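Local structure of hypothetical protein (4QRK) at residues 147-152 with 202-207; 121-126 with 141-146; 167-172 with 189-194; 134-139 with 157-162; 179-184 with 215-220. The protein is of unknown function but may take part in cell adhesion, and folds as a right-handed beta-helix. All blocks are in the same frame, centred on the assembly; numbering follows the deposited sequence.

Interaction 1: 147-152 with 202-207. With CA (calcium ion), chain B.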
# COMPACT_ATOMS: atom_id res chain seq x y z
N VAL A 147 5.99 -13.03 2.96
CA VAL A 147 5.69 -11.62 2.66
C VAL A 147 5.92 -10.82 3.93
O VAL A 147 5.58 -11.27 5.03
CB VAL A 147 4.23 -11.46 2.21
CG1 VAL A 147 3.92 -9.98 1.79
CG2 VAL A 147 3.90 -12.38 1.11
N LYS A 148 6.48 -9.63 3.77
CA LYS A 148 6.77 -8.72 4.86
C LYS A 148 5.92 -7.47 4.64
O LYS A 148 5.96 -6.89 3.57
CB LYS A 148 8.27 -8.39 4.82
CG LYS A 148 8.81 -7.74 6.05
CD LYS A 148 9.91 -8.60 6.68
CE LYS A 148 10.25 -8.16 8.12
NZ LYS A 148 9.19 -8.52 9.14
N VAL A 149 5.13 -7.10 5.63
CA VAL A 149 4.31 -5.90 5.56
C VAL A 149 4.58 -5.00 6.74
O VAL A 149 4.46 -5.42 7.89
CB VAL A 149 2.81 -6.25 5.52
CG1 VAL A 149 1.95 -4.99 5.52
CG2 VAL A 149 2.50 -7.09 4.30
N ASN A 150 4.93 -3.75 6.46
CA ASN A 150 5.15 -2.75 7.51
C ASN A 150 4.25 -1.54 7.27
O ASN A 150 4.32 -0.92 6.21
CB ASN A 150 6.62 -2.31 7.56
CG ASN A 150 7.58 -3.51 7.72
OD1 ASN A 150 7.60 -4.15 8.77
ND2 ASN A 150 8.35 -3.82 6.67
N ILE A 151 3.42 -1.20 8.27
CA ILE A 151 2.51 -0.05 8.11
C ILE A 151 2.67 0.90 9.29
O ILE A 151 2.61 0.50 10.44
CB ILE A 151 1.02 -0.52 8.04
CG1 ILE A 151 0.81 -1.46 6.85
CG2 ILE A 151 0.13 0.65 7.87
CD1 ILE A 151 -0.43 -2.28 6.94
N GLU A 152 2.89 2.16 8.99
CA GLU A 152 3.09 3.14 10.04
C GLU A 152 2.25 4.39 9.74
O GLU A 152 2.40 5.02 8.69
CB GLU A 152 4.58 3.43 10.17
CG GLU A 152 4.92 4.36 11.31
CD GLU A 152 6.40 4.62 11.45
OE1 GLU A 152 7.16 4.28 10.51
OE2 GLU A 152 6.79 5.17 12.51
N ASN A 202 4.67 -20.91 3.83
CA ASN A 202 4.71 -19.45 3.62
C ASN A 202 3.94 -18.66 4.67
O ASN A 202 2.91 -19.10 5.19
CB ASN A 202 4.09 -19.12 2.27
CG ASN A 202 4.77 -19.84 1.12
OD1 ASN A 202 4.10 -20.41 0.24
ND2 ASN A 202 6.09 -19.82 1.12
N SER A 203 4.43 -17.46 4.96
CA SER A 203 3.76 -16.63 5.95
C SER A 203 3.82 -15.14 5.63
O SER A 203 4.70 -14.70 4.89
CB SER A 203 4.36 -16.90 7.33
OG SER A 203 5.60 -16.24 7.41
N ILE A 204 2.86 -14.38 6.18
CA ILE A 204 2.90 -12.92 6.16
C ILE A 204 3.22 -12.41 7.55
O ILE A 204 2.53 -12.74 8.52
CB ILE A 204 1.56 -12.27 5.70
CG1 ILE A 204 0.96 -13.07 4.57
CG2 ILE A 204 1.83 -10.80 5.33
CD1 ILE A 204 -0.29 -12.44 3.87
N GLU A 205 4.31 -11.66 7.66
CA GLU A 205 4.72 -11.04 8.92
C GLU A 205 4.29 -9.60 8.77
O GLU A 205 4.71 -8.93 7.84
CB GLU A 205 6.24 -11.10 9.12
CG GLU A 205 6.83 -12.54 9.27
CD GLU A 205 6.63 -13.17 10.63
OE1 GLU A 205 6.21 -12.46 11.57
OE2 GLU A 205 6.91 -14.39 10.75
N VAL A 206 3.45 -9.13 9.68
CA VAL A 206 2.89 -7.78 9.56
C VAL A 206 3.22 -6.98 10.81
O VAL A 206 2.94 -7.41 11.92
CB VAL A 206 1.35 -7.85 9.35
CG1 VAL A 206 0.81 -6.48 9.10
CG2 VAL A 206 0.99 -8.73 8.18
N ASN A 207 3.85 -5.83 10.62
CA ASN A 207 4.01 -4.86 11.67
C ASN A 207 3.14 -3.64 11.37
O ASN A 207 3.24 -3.07 10.28
CB ASN A 207 5.49 -4.51 11.81
CG ASN A 207 6.30 -5.66 12.37
OD1 ASN A 207 6.77 -6.54 11.64
ND2 ASN A 207 6.44 -5.69 13.68
CA CA B . 9.53 5.10 11.61
O HOH W 1 6.95 -7.05 9.01
O HOH W 2 11.38 6.83 11.94
O HOH W 3 10.60 3.02 11.37
O HOH W 4 8.82 3.03 13.26
O HOH W 5 9.47 6.04 14.03
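V147 to I151 pairs in parallel with S203 to N207, the two strand axes 4.7 Å apart and only 12° from aligned. Five backbone hydrogen bonds alternate between the strands, from V147 N to S203 O at one end to I151 N to N207 O (2.8 Å) at the other. On the apolar face, V147 and V149 lie side by side with I204 and V206. V149 has CG1 anti to the backbone N (chi1 177°), against V206 CG1 at 4.0 Å, while its CG2 meets I204 CG2 at 3.9 Å. The other face is polar. K148 NZ donates to a water at 2.7 Å, which lies by N150 OD1 and, in one of the two N207 conformers, by N207 OD1; it cannot be taken to donate to every acceptor at once. N150 ND2 turns instead to N127, and E205 to Y197. Beyond the pairing, E152 OE1 and OE2 both coordinate the calcium ion, with four waters. The chemistry thus splits the ladder into a hydrophobic inner face and a polar one, where K148 NZ donates to the water.

Interaction 2: 121-126 with 141-146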
# COMPACT_ATOMS: atom_id res chain seq x y z
N ILE A 121 -1.65 -9.79 -6.46
CA ILE A 121 -0.28 -9.41 -6.82
C ILE A 121 0.66 -10.46 -6.25
O ILE A 121 0.41 -10.99 -5.16
CB ILE A 121 0.04 -8.06 -6.16
CG1 ILE A 121 -0.97 -6.99 -6.59
CG2 ILE A 121 1.45 -7.56 -6.43
CD1 ILE A 121 -1.07 -6.83 -8.06
N ASN A 122 1.75 -10.71 -6.95
CA ASN A 122 2.84 -11.54 -6.47
C ASN A 122 3.69 -10.72 -5.51
O ASN A 122 4.81 -10.34 -5.81
CB ASN A 122 3.68 -12.01 -7.64
CG ASN A 122 4.70 -13.09 -7.27
OD1 ASN A 122 4.76 -13.56 -6.15
ND2 ASN A 122 5.53 -13.46 -8.24
N LEU A 123 3.11 -10.43 -4.36
CA LEU A 123 3.68 -9.46 -3.44
C LEU A 123 4.82 -10.06 -2.63
O LEU A 123 4.70 -11.16 -2.10
CB LEU A 123 2.57 -8.97 -2.52
CG LEU A 123 2.90 -7.85 -1.56
CD1 LEU A 123 3.29 -6.60 -2.35
CD2 LEU A 123 1.70 -7.61 -0.61
N LYS A 124 5.92 -9.31 -2.49
CA LYS A 124 7.01 -9.74 -1.60
C LYS A 124 7.10 -8.82 -0.38
O LYS A 124 7.35 -9.26 0.73
CB LYS A 124 8.37 -9.70 -2.31
CG LYS A 124 8.43 -10.43 -3.64
CD LYS A 124 8.21 -11.93 -3.53
CE LYS A 124 7.55 -12.45 -4.79
NZ LYS A 124 7.66 -13.92 -5.01
N GLU A 125 6.97 -7.53 -0.59
CA GLU A 125 7.13 -6.63 0.54
C GLU A 125 6.30 -5.41 0.31
O GLU A 125 6.15 -4.96 -0.83
CB GLU A 125 8.62 -6.28 0.76
CG GLU A 125 8.82 -5.37 1.97
CD GLU A 125 10.27 -5.35 2.46
OE1 GLU A 125 11.10 -6.08 1.87
OE2 GLU A 125 10.56 -4.61 3.43
N LEU A 126 5.75 -4.90 1.40
CA LEU A 126 4.97 -3.67 1.39
C LEU A 126 5.38 -2.84 2.58
O LEU A 126 5.42 -3.35 3.69
CB LEU A 126 3.50 -3.97 1.51
CG LEU A 126 2.57 -2.76 1.60
CD1 LEU A 126 2.55 -1.97 0.29
CD2 LEU A 126 1.15 -3.22 1.96
N GLY A 141 -4.30 -12.57 -0.39
CA GLY A 141 -3.90 -13.54 -1.39
C GLY A 141 -3.24 -14.81 -0.83
O GLY A 141 -2.75 -14.86 0.32
N ASN A 142 -3.23 -15.84 -1.66
CA ASN A 142 -2.52 -17.07 -1.37
C ASN A 142 -1.09 -16.92 -1.88
O ASN A 142 -0.71 -17.44 -2.92
CB ASN A 142 -3.25 -18.23 -2.06
CG ASN A 142 -2.63 -19.56 -1.75
OD1 ASN A 142 -2.27 -20.33 -2.66
ND2 ASN A 142 -2.46 -19.85 -0.47
N TYR A 143 -0.31 -16.11 -1.17
CA TYR A 143 1.04 -15.78 -1.60
C TYR A 143 1.93 -17.04 -1.59
O TYR A 143 1.79 -17.93 -0.75
CB TYR A 143 1.60 -14.62 -0.76
CG TYR A 143 0.69 -13.40 -0.84
CD1 TYR A 143 0.50 -12.71 -2.03
CD2 TYR A 143 -0.04 -12.98 0.27
CE1 TYR A 143 -0.37 -11.62 -2.10
CE2 TYR A 143 -0.88 -11.92 0.22
CZ TYR A 143 -1.06 -11.24 -0.97
OH TYR A 143 -1.93 -10.18 -0.97
N LYS A 144 2.82 -17.14 -2.58
CA LYS A 144 3.63 -18.33 -2.78
C LYS A 144 5.05 -18.16 -2.24
O LYS A 144 5.95 -18.91 -2.58
CB LYS A 144 3.64 -18.71 -4.27
CG LYS A 144 2.27 -19.22 -4.77
CD LYS A 144 1.67 -20.33 -3.85
CE LYS A 144 0.39 -20.93 -4.41
NZ LYS A 144 -0.69 -19.91 -4.60
N ASN A 145 5.22 -17.19 -1.38
CA ASN A 145 6.48 -16.99 -0.72
C ASN A 145 6.16 -16.21 0.53
O ASN A 145 5.01 -15.80 0.73
CB ASN A 145 7.35 -16.16 -1.62
CG ASN A 145 6.54 -15.11 -2.31
OD1 ASN A 145 6.22 -15.24 -3.49
ND2 ASN A 145 6.16 -14.07 -1.56
N ASN A 146 7.15 -16.02 1.39
CA ASN A 146 6.96 -15.19 2.56
C ASN A 146 6.77 -13.75 2.16
O ASN A 146 7.31 -13.31 1.16
CB ASN A 146 8.16 -15.32 3.46
CG ASN A 146 8.31 -16.71 4.00
OD1 ASN A 146 7.32 -17.36 4.38
ND2 ASN A 146 9.53 -17.20 4.01
O HOH W 6 2.53 -15.20 -4.51
O HOH W 7 9.38 -10.91 1.80
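I121 meets the ring of Y143 through its carbonyl: I121 O lies at the ring edge, near the ring plane, 3.2 Å from Y143 CE1, while Y143 OH reaches L118 O. The same I121 oxygen receives a weak bond from L123 N, closing an inverse gamma turn centred on N122. The ND2 of N122 is taken by K100 O, and a water links its OD1 to K144 N. L123 lays CB against Y143 CE1 at 4.0 Å, and its carbonyl O accepts a weak hydrogen bond from N145 ND2 at 3.3 Å, an amide that also donates to N146 O. K124 bends at its second and third torsions and crosses N145 at about a right angle. Its NZ donates to N122 OD1 at 3.1 Å and to N145 OD1, the latter modelled so short that its exact length is doubtful. N122 OD1 and N145 OD1 lie 3.5 Å apart, both near K124 NZ. A further water joins K124 O to N146 O. The contact packs the loop between strands 134-138 and 147-153, a turn of the beta-helix, beside the start of strand 123-130, which is flanked in its sheet by strands 103-110 and 147-153.

Interaction 3: 167-172 with 189-194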
# COMPACT_ATOMS: atom_id res chain seq x y z
N GLY A 167 -0.18 -18.72 6.92
CA GLY A 167 0.08 -18.20 8.24
C GLY A 167 0.32 -16.71 8.24
O GLY A 167 1.00 -16.15 7.38
N VAL A 168 -0.27 -16.07 9.23
CA VAL A 168 -0.14 -14.65 9.46
C VAL A 168 0.20 -14.35 10.93
O VAL A 168 -0.40 -14.93 11.87
CB VAL A 168 -1.47 -13.92 9.07
CG1 VAL A 168 -1.39 -12.47 9.33
CG2 VAL A 168 -1.78 -14.15 7.62
N LYS A 169 1.18 -13.49 11.13
CA LYS A 169 1.48 -12.95 12.44
C LYS A 169 1.56 -11.45 12.33
O LYS A 169 2.26 -10.94 11.47
CB LYS A 169 2.80 -13.52 12.96
CG LYS A 169 3.23 -13.06 14.34
CD LYS A 169 4.44 -13.88 14.75
CE LYS A 169 4.98 -13.58 16.12
NZ LYS A 169 5.95 -14.67 16.53
N ILE A 170 0.84 -10.77 13.22
CA ILE A 170 0.73 -9.30 13.20
C ILE A 170 1.17 -8.75 14.54
O ILE A 170 0.64 -9.13 15.59
CB ILE A 170 -0.72 -8.81 13.02
CG1 ILE A 170 -1.34 -9.42 11.77
CG2 ILE A 170 -0.77 -7.24 12.91
CD1 ILE A 170 -2.38 -10.42 12.09
N LYS A 171 2.15 -7.87 14.51
CA LYS A 171 2.45 -7.05 15.69
C LYS A 171 1.75 -5.73 15.50
O LYS A 171 2.04 -4.99 14.56
CB LYS A 171 3.97 -6.90 15.87
CG LYS A 171 4.36 -6.04 17.08
CD LYS A 171 5.88 -6.03 17.28
CE LYS A 171 6.28 -5.45 18.64
NZ LYS A 171 7.68 -5.82 19.05
N ALA A 172 0.78 -5.43 16.37
CA ALA A 172 -0.02 -4.22 16.21
C ALA A 172 0.12 -3.35 17.44
O ALA A 172 -0.27 -3.75 18.55
CB ALA A 172 -1.47 -4.54 15.96
N GLU A 189 1.79 -9.65 24.09
CA GLU A 189 1.82 -8.21 23.99
C GLU A 189 1.82 -7.72 22.53
O GLU A 189 2.87 -7.59 21.85
CB GLU A 189 3.01 -7.65 24.76
CG GLU A 189 3.12 -8.18 26.21
CD GLU A 189 4.56 -8.40 26.65
OE1 GLU A 189 5.22 -9.30 26.09
OE2 GLU A 189 5.02 -7.68 27.56
N ASN A 190 0.61 -7.49 22.05
CA ASN A 190 0.41 -6.77 20.81
C ASN A 190 0.61 -7.69 19.61
O ASN A 190 0.68 -7.20 18.48
CB ASN A 190 1.33 -5.55 20.72
CG ASN A 190 1.08 -4.55 21.83
OD1 ASN A 190 -0.05 -4.08 22.01
ND2 ASN A 190 2.13 -4.22 22.58
N ILE A 191 0.68 -9.00 19.85
CA ILE A 191 0.82 -9.99 18.77
C ILE A 191 -0.47 -10.76 18.51
O ILE A 191 -1.09 -11.31 19.44
CB ILE A 191 1.89 -11.04 19.09
CG1 ILE A 191 3.19 -10.37 19.54
CG2 ILE A 191 2.08 -11.97 17.88
CD1 ILE A 191 3.77 -9.46 18.53
N TYR A 192 -0.83 -10.85 17.24
CA TYR A 192 -2.03 -11.53 16.77
C TYR A 192 -1.67 -12.50 15.66
O TYR A 192 -0.86 -12.17 14.79
CB TYR A 192 -3.03 -10.52 16.22
CG TYR A 192 -3.40 -9.50 17.23
CD1 TYR A 192 -2.59 -8.42 17.47
CD2 TYR A 192 -4.55 -9.65 17.98
CE1 TYR A 192 -2.91 -7.47 18.41
CE2 TYR A 192 -4.89 -8.73 18.94
CZ TYR A 192 -4.05 -7.63 19.16
OH TYR A 192 -4.37 -6.69 20.11
N LYS A 193 -2.28 -13.68 15.67
CA LYS A 193 -1.98 -14.68 14.64
C LYS A 193 -3.24 -15.39 14.22
O LYS A 193 -4.21 -15.42 14.97
CB LYS A 193 -1.04 -15.75 15.19
CG LYS A 193 0.26 -15.24 15.73
CD LYS A 193 0.98 -16.33 16.54
CE LYS A 193 0.28 -16.56 17.88
NZ LYS A 193 1.10 -17.35 18.87
N ASN A 194 -3.20 -16.02 13.05
CA ASN A 194 -4.23 -16.97 12.68
C ASN A 194 -3.77 -18.39 12.94
O ASN A 194 -2.62 -18.65 13.35
CB ASN A 194 -4.69 -16.77 11.24
CG ASN A 194 -3.59 -17.06 10.21
OD1 ASN A 194 -2.50 -17.56 10.53
ND2 ASN A 194 -3.91 -16.78 8.95
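I170 and Y192 form the central hydrogen-bonded pair of an antiparallel ladder, strand 191-193 running against strand 167-174 near one end of the right-handed beta-helix. The face bearing these two residues turns to the interior, where I170 and A172 are buried and both I170 and Y192 touch I217, from the facing sheet. Their side chains cross at about a right angle, I170 CD1 resting 3.6 Å from Y192 O, while I170 O lies at the edge of the tyrosine ring and A172 CB comes to 4.1 Å from Y192 CE1. The face of K169, K171, I191 and K193 is instead partly exposed and largely aliphatic lysine stem. I191 spreads between two lysines, CD1 on K171 CB at 3.7 Å and CG2 on K169 CE at 3.8 Å. K169 and K193 run side by side, but their NZ atoms stay 6.0 Å apart, and K193 finds E187 as a salt-bridge partner. Past the strand, N194 closes the ladder with both backbone and side chain: its OD1 accepts V168 N at 3.0 Å, the donor standing 43° above the plane of the amide carbonyl.

Interaction 4: 134-139 with 157-162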
# COMPACT_ATOMS: atom_id res chain seq x y z
N LYS A 134 -6.40 7.50 6.04
CA LYS A 134 -6.85 6.12 6.18
C LYS A 134 -6.11 5.23 5.22
O LYS A 134 -5.83 5.60 4.07
CB LYS A 134 -8.31 5.96 5.79
CG LYS A 134 -9.35 6.71 6.55
CD LYS A 134 -10.75 6.20 6.10
CE LYS A 134 -11.07 4.81 6.74
NZ LYS A 134 -12.13 4.02 6.03
N VAL A 135 -5.87 4.02 5.70
CA VAL A 135 -5.30 2.95 4.91
C VAL A 135 -6.27 1.77 4.94
O VAL A 135 -6.68 1.33 6.02
CB VAL A 135 -3.97 2.48 5.50
CG1 VAL A 135 -3.47 1.24 4.78
CG2 VAL A 135 -2.94 3.56 5.44
N ASP A 136 -6.63 1.25 3.77
CA ASP A 136 -7.47 0.01 3.68
C ASP A 136 -6.82 -0.90 2.67
O ASP A 136 -6.71 -0.55 1.48
CB ASP A 136 -8.91 0.31 3.22
CG ASP A 136 -9.71 1.10 4.24
OD1 ASP A 136 -9.61 2.35 4.25
OD2 ASP A 136 -10.48 0.47 5.00
N LEU A 137 -6.36 -2.07 3.13
CA LEU A 137 -5.53 -2.94 2.33
C LEU A 137 -6.03 -4.35 2.37
O LEU A 137 -6.26 -4.91 3.47
CB LEU A 137 -4.12 -3.01 2.91
CG LEU A 137 -3.14 -1.88 2.82
CD1 LEU A 137 -1.92 -2.25 3.64
CD2 LEU A 137 -2.79 -1.72 1.36
N ASP A 138 -6.21 -4.92 1.19
CA ASP A 138 -6.54 -6.31 1.05
C ASP A 138 -5.26 -7.00 0.67
O ASP A 138 -4.75 -6.87 -0.43
CB ASP A 138 -7.62 -6.55 0.01
CG ASP A 138 -8.09 -7.99 -0.02
OD1 ASP A 138 -7.29 -8.90 0.36
OD2 ASP A 138 -9.26 -8.21 -0.41
N ILE A 139 -4.71 -7.73 1.62
CA ILE A 139 -3.54 -8.56 1.35
C ILE A 139 -3.89 -9.98 1.72
O ILE A 139 -3.15 -10.66 2.41
CB ILE A 139 -2.28 -8.08 2.08
CG1 ILE A 139 -2.60 -7.74 3.51
CG2 ILE A 139 -1.76 -6.80 1.48
CD1 ILE A 139 -1.34 -7.61 4.39
N GLU A 157 -6.92 5.71 10.70
CA GLU A 157 -7.28 4.30 10.81
C GLU A 157 -6.55 3.49 9.77
O GLU A 157 -6.27 3.98 8.67
CB GLU A 157 -8.79 4.19 10.52
CG GLU A 157 -9.47 2.92 11.00
CD GLU A 157 -11.00 3.08 11.18
OE1 GLU A 157 -11.57 4.05 10.61
OE2 GLU A 157 -11.63 2.26 11.89
N ALA A 158 -6.25 2.24 10.11
CA ALA A 158 -5.68 1.29 9.16
C ALA A 158 -6.51 -0.00 9.25
O ALA A 158 -6.83 -0.46 10.35
CB ALA A 158 -4.22 1.03 9.50
N THR A 159 -6.93 -0.53 8.10
CA THR A 159 -7.68 -1.78 8.04
C THR A 159 -6.99 -2.71 7.08
O THR A 159 -6.68 -2.31 5.94
CB THR A 159 -9.10 -1.58 7.51
OG1 THR A 159 -9.81 -0.75 8.40
CG2 THR A 159 -9.86 -2.93 7.39
N VAL A 160 -6.71 -3.92 7.54
CA VAL A 160 -5.99 -4.88 6.74
C VAL A 160 -6.74 -6.21 6.68
O VAL A 160 -7.15 -6.72 7.72
CB VAL A 160 -4.59 -5.08 7.33
CG1 VAL A 160 -3.74 -5.90 6.42
CG2 VAL A 160 -3.93 -3.71 7.55
N TYR A 161 -6.94 -6.73 5.46
CA TYR A 161 -7.53 -8.04 5.24
C TYR A 161 -6.44 -9.05 4.93
O TYR A 161 -5.64 -8.85 4.03
CB TYR A 161 -8.58 -8.02 4.11
CG TYR A 161 -9.71 -7.04 4.38
CD1 TYR A 161 -10.83 -7.40 5.12
CD2 TYR A 161 -9.63 -5.72 3.90
CE1 TYR A 161 -11.84 -6.47 5.38
CE2 TYR A 161 -10.62 -4.80 4.17
CZ TYR A 161 -11.71 -5.17 4.90
OH TYR A 161 -12.66 -4.22 5.12
N LEU A 162 -6.43 -10.16 5.66
CA LEU A 162 -5.37 -11.15 5.60
C LEU A 162 -5.93 -12.52 5.23
O LEU A 162 -7.11 -12.80 5.42
CB LEU A 162 -4.65 -11.19 6.95
CG LEU A 162 -3.89 -9.89 7.18
CD1 LEU A 162 -3.67 -9.57 8.63
CD2 LEU A 162 -2.59 -9.90 6.46
O HOH W 8 -9.19 2.24 7.72
O HOH W 9 -12.18 -1.62 4.11
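V135, L137 and I139 are bound to E157, T159 and Y161 by five backbone hydrogen bonds, their N-H groups giving to E157 O, T159 O and Y161 O while T159 N and Y161 N return to V135 O and L137 O. Most are 2.8 Å long, as from L137 N to T159 O, and the strands run parallel within 2°. On the face carrying D136, T159 and Y161, water takes over where side chains do not bond directly. One water donates to D136 OD2 at 2.8 Å and lies equally close to Y161 OH, in the plane of the ring. D136 OD2 also comes within 3.5 Å of T159 CB, and D136 OD1 forms a long salt bridge of 3.5 Å with K134 NZ in its own strand. Outside the pair, D138 bonds to S140 and forms a salt bridge with K220, whose ammonium also makes a cation-pi contact with Y161, and N216 ND2 serves both E157 and T159. On the face carrying V135, L137, A158 and V160 packing is apolar; just beyond the strand, I139 has CG1 between the backbone N and carbonyl carbon (chi1 45°), and its CD1 lies 3.6 Å from V160 CG1 and a tight 3.3 Å from L162 CD2. Parallel strands lie in register on successive turns, as in a right-handed beta-helix.

Interaction 5: 179-184 with 215-220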
# COMPACT_ATOMS: atom_id res chain seq x y z
N VAL A 179 -7.06 -1.77 18.87
CA VAL A 179 -6.82 -2.82 17.92
C VAL A 179 -8.03 -3.69 17.94
O VAL A 179 -8.44 -4.22 18.99
CB VAL A 179 -5.61 -3.64 18.27
CG1 VAL A 179 -5.40 -4.71 17.22
CG2 VAL A 179 -4.42 -2.74 18.38
N ASN A 180 -8.66 -3.78 16.79
CA ASN A 180 -9.81 -4.66 16.60
C ASN A 180 -9.39 -5.85 15.79
O ASN A 180 -9.10 -5.72 14.60
CB ASN A 180 -10.93 -3.88 15.94
CG ASN A 180 -11.27 -2.62 16.73
OD1 ASN A 180 -11.58 -2.71 17.92
ND2 ASN A 180 -11.13 -1.47 16.11
N ALA A 181 -9.33 -7.01 16.42
CA ALA A 181 -8.77 -8.20 15.76
C ALA A 181 -9.57 -9.44 16.04
O ALA A 181 -9.00 -10.49 16.37
CB ALA A 181 -7.32 -8.43 16.21
N ASN A 182 -10.89 -9.35 15.91
CA ASN A 182 -11.71 -10.51 16.27
C ASN A 182 -11.44 -11.72 15.36
O ASN A 182 -11.32 -11.62 14.14
CB ASN A 182 -13.20 -10.13 16.30
CG ASN A 182 -13.52 -9.11 17.40
OD1 ASN A 182 -12.81 -9.01 18.41
ND2 ASN A 182 -14.59 -8.36 17.20
N GLY A 183 -11.30 -12.88 15.98
CA GLY A 183 -11.08 -14.10 15.23
C GLY A 183 -9.62 -14.44 15.11
O GLY A 183 -9.29 -15.48 14.58
N PHE A 184 -8.73 -13.57 15.60
CA PHE A 184 -7.31 -13.90 15.69
C PHE A 184 -6.90 -14.37 17.08
O PHE A 184 -7.42 -13.94 18.10
CB PHE A 184 -6.44 -12.72 15.34
CG PHE A 184 -6.49 -12.33 13.91
CD1 PHE A 184 -7.46 -11.45 13.46
CD2 PHE A 184 -5.55 -12.79 13.02
CE1 PHE A 184 -7.50 -11.05 12.13
CE2 PHE A 184 -5.59 -12.41 11.68
CZ PHE A 184 -6.58 -11.53 11.25
N ILE A 215 -6.62 0.23 14.58
CA ILE A 215 -6.10 -0.78 13.71
C ILE A 215 -7.09 -1.92 13.66
O ILE A 215 -7.41 -2.54 14.69
CB ILE A 215 -4.77 -1.30 14.26
CG1 ILE A 215 -3.74 -0.19 14.25
CG2 ILE A 215 -4.29 -2.50 13.43
CD1 ILE A 215 -2.47 -0.55 15.04
N ASN A 216 -7.59 -2.18 12.46
CA ASN A 216 -8.58 -3.23 12.25
C ASN A 216 -7.98 -4.34 11.46
O ASN A 216 -7.58 -4.12 10.33
CB ASN A 216 -9.76 -2.67 11.49
CG ASN A 216 -10.39 -1.48 12.19
OD1 ASN A 216 -10.81 -1.59 13.33
ND2 ASN A 216 -10.41 -0.35 11.54
N ILE A 217 -7.87 -5.52 12.04
CA ILE A 217 -7.36 -6.65 11.28
C ILE A 217 -8.41 -7.73 11.16
O ILE A 217 -9.08 -8.08 12.13
CB ILE A 217 -6.03 -7.22 11.88
CG1 ILE A 217 -6.10 -7.42 13.36
CG2 ILE A 217 -4.88 -6.26 11.62
CD1 ILE A 217 -4.93 -8.23 13.87
N LYS A 218 -8.51 -8.27 9.95
CA LYS A 218 -9.63 -9.13 9.55
C LYS A 218 -9.11 -10.26 8.67
O LYS A 218 -8.18 -10.07 7.90
CB LYS A 218 -10.66 -8.31 8.76
CG LYS A 218 -11.43 -7.28 9.57
CD LYS A 218 -11.97 -6.16 8.68
CE LYS A 218 -13.13 -5.37 9.32
NZ LYS A 218 -12.97 -5.14 10.79
N GLN A 219 -9.73 -11.43 8.76
CA GLN A 219 -9.40 -12.55 7.87
C GLN A 219 -10.44 -12.60 6.79
O GLN A 219 -11.61 -12.39 7.03
CB GLN A 219 -9.36 -13.88 8.62
CG GLN A 219 -8.32 -13.90 9.72
CD GLN A 219 -8.05 -15.29 10.26
OE1 GLN A 219 -8.35 -15.58 11.42
NE2 GLN A 219 -7.44 -16.13 9.44
N LYS A 220 -10.00 -12.92 5.59
CA LYS A 220 -10.85 -12.94 4.43
C LYS A 220 -10.51 -14.17 3.57
O LYS A 220 -9.38 -14.68 3.53
CB LYS A 220 -10.58 -11.64 3.68
CG LYS A 220 -11.24 -11.47 2.37
CD LYS A 220 -11.27 -9.99 2.10
CE LYS A 220 -11.74 -9.61 0.70
NZ LYS A 220 -11.99 -8.12 0.74
OXT LYS A 220 -11.35 -14.71 2.88
O HOH W 10 -11.43 -5.68 12.88
O HOH W 11 -11.47 -9.41 12.89
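N180 carries the polar part of the contact with I215, N216 and I217. Its backbone N donates to I215 O at 2.7 Å, and its carbonyl O accepts I217 N, a short parallel pairing. Its side chain repeats the pattern: N180 ND2 donates to N216 OD1 at 2.8 Å, nearly straight at 166°, with the two amides side by side and their planes only 12° apart. N216 ND2 in turn bonds to E157 and T159, which fixes the orientation of its amide. Two waters extend the polar network, one donating to N180 O and accepting from K218 NZ, the other donating to both N182 O and I217 O. Apolar contacts gather around I217. With CG1 between the backbone N and carbonyl carbon (chi1 47°), I217 presses CG1 on A181 CB at a tight 3.3 Å. I217 CD1 lies over one face of the F184 ring in a CH-pi contact, 4.2 Å from its centroid. Q219 CD lies over the opposite face, and Q219 CG comes to 3.3 Å from F184 CZ. A type II turn from A181 to F184, closed by F184 N to A181 O at 3.2 Å, swings the phenyl ring back over strand 215-219; G183 adopts backbone angles in it that suit glycine. A single side-by-side Asn-Asn pair on neighbouring strands is reminiscent of one step of a beta-helix asparagine ladder.

All five interactions lie in the C-terminal part of the beta-helix and are shared between its two mixed sheets. Interactions 2, 1 and 3 follow one another across one sheet, where strand 147-153 adjoins 123-130 and strand 203-210 adjoins 167-174; the centres of interactions 1 and 2, and of 1 and 3, are about 10 Å apart. Interactions 4 and 5 continue into each other in the facing sheet, through neighbouring strands 157-162 and 215-219. The chain alternates between sheets: strand 134-138 leads to 147-153 and then to 157-162, so interactions 1 and 4 interleave. They meet in the interior, where I151 packs on L137 and V160, joining the sheets through one hydrophobic core.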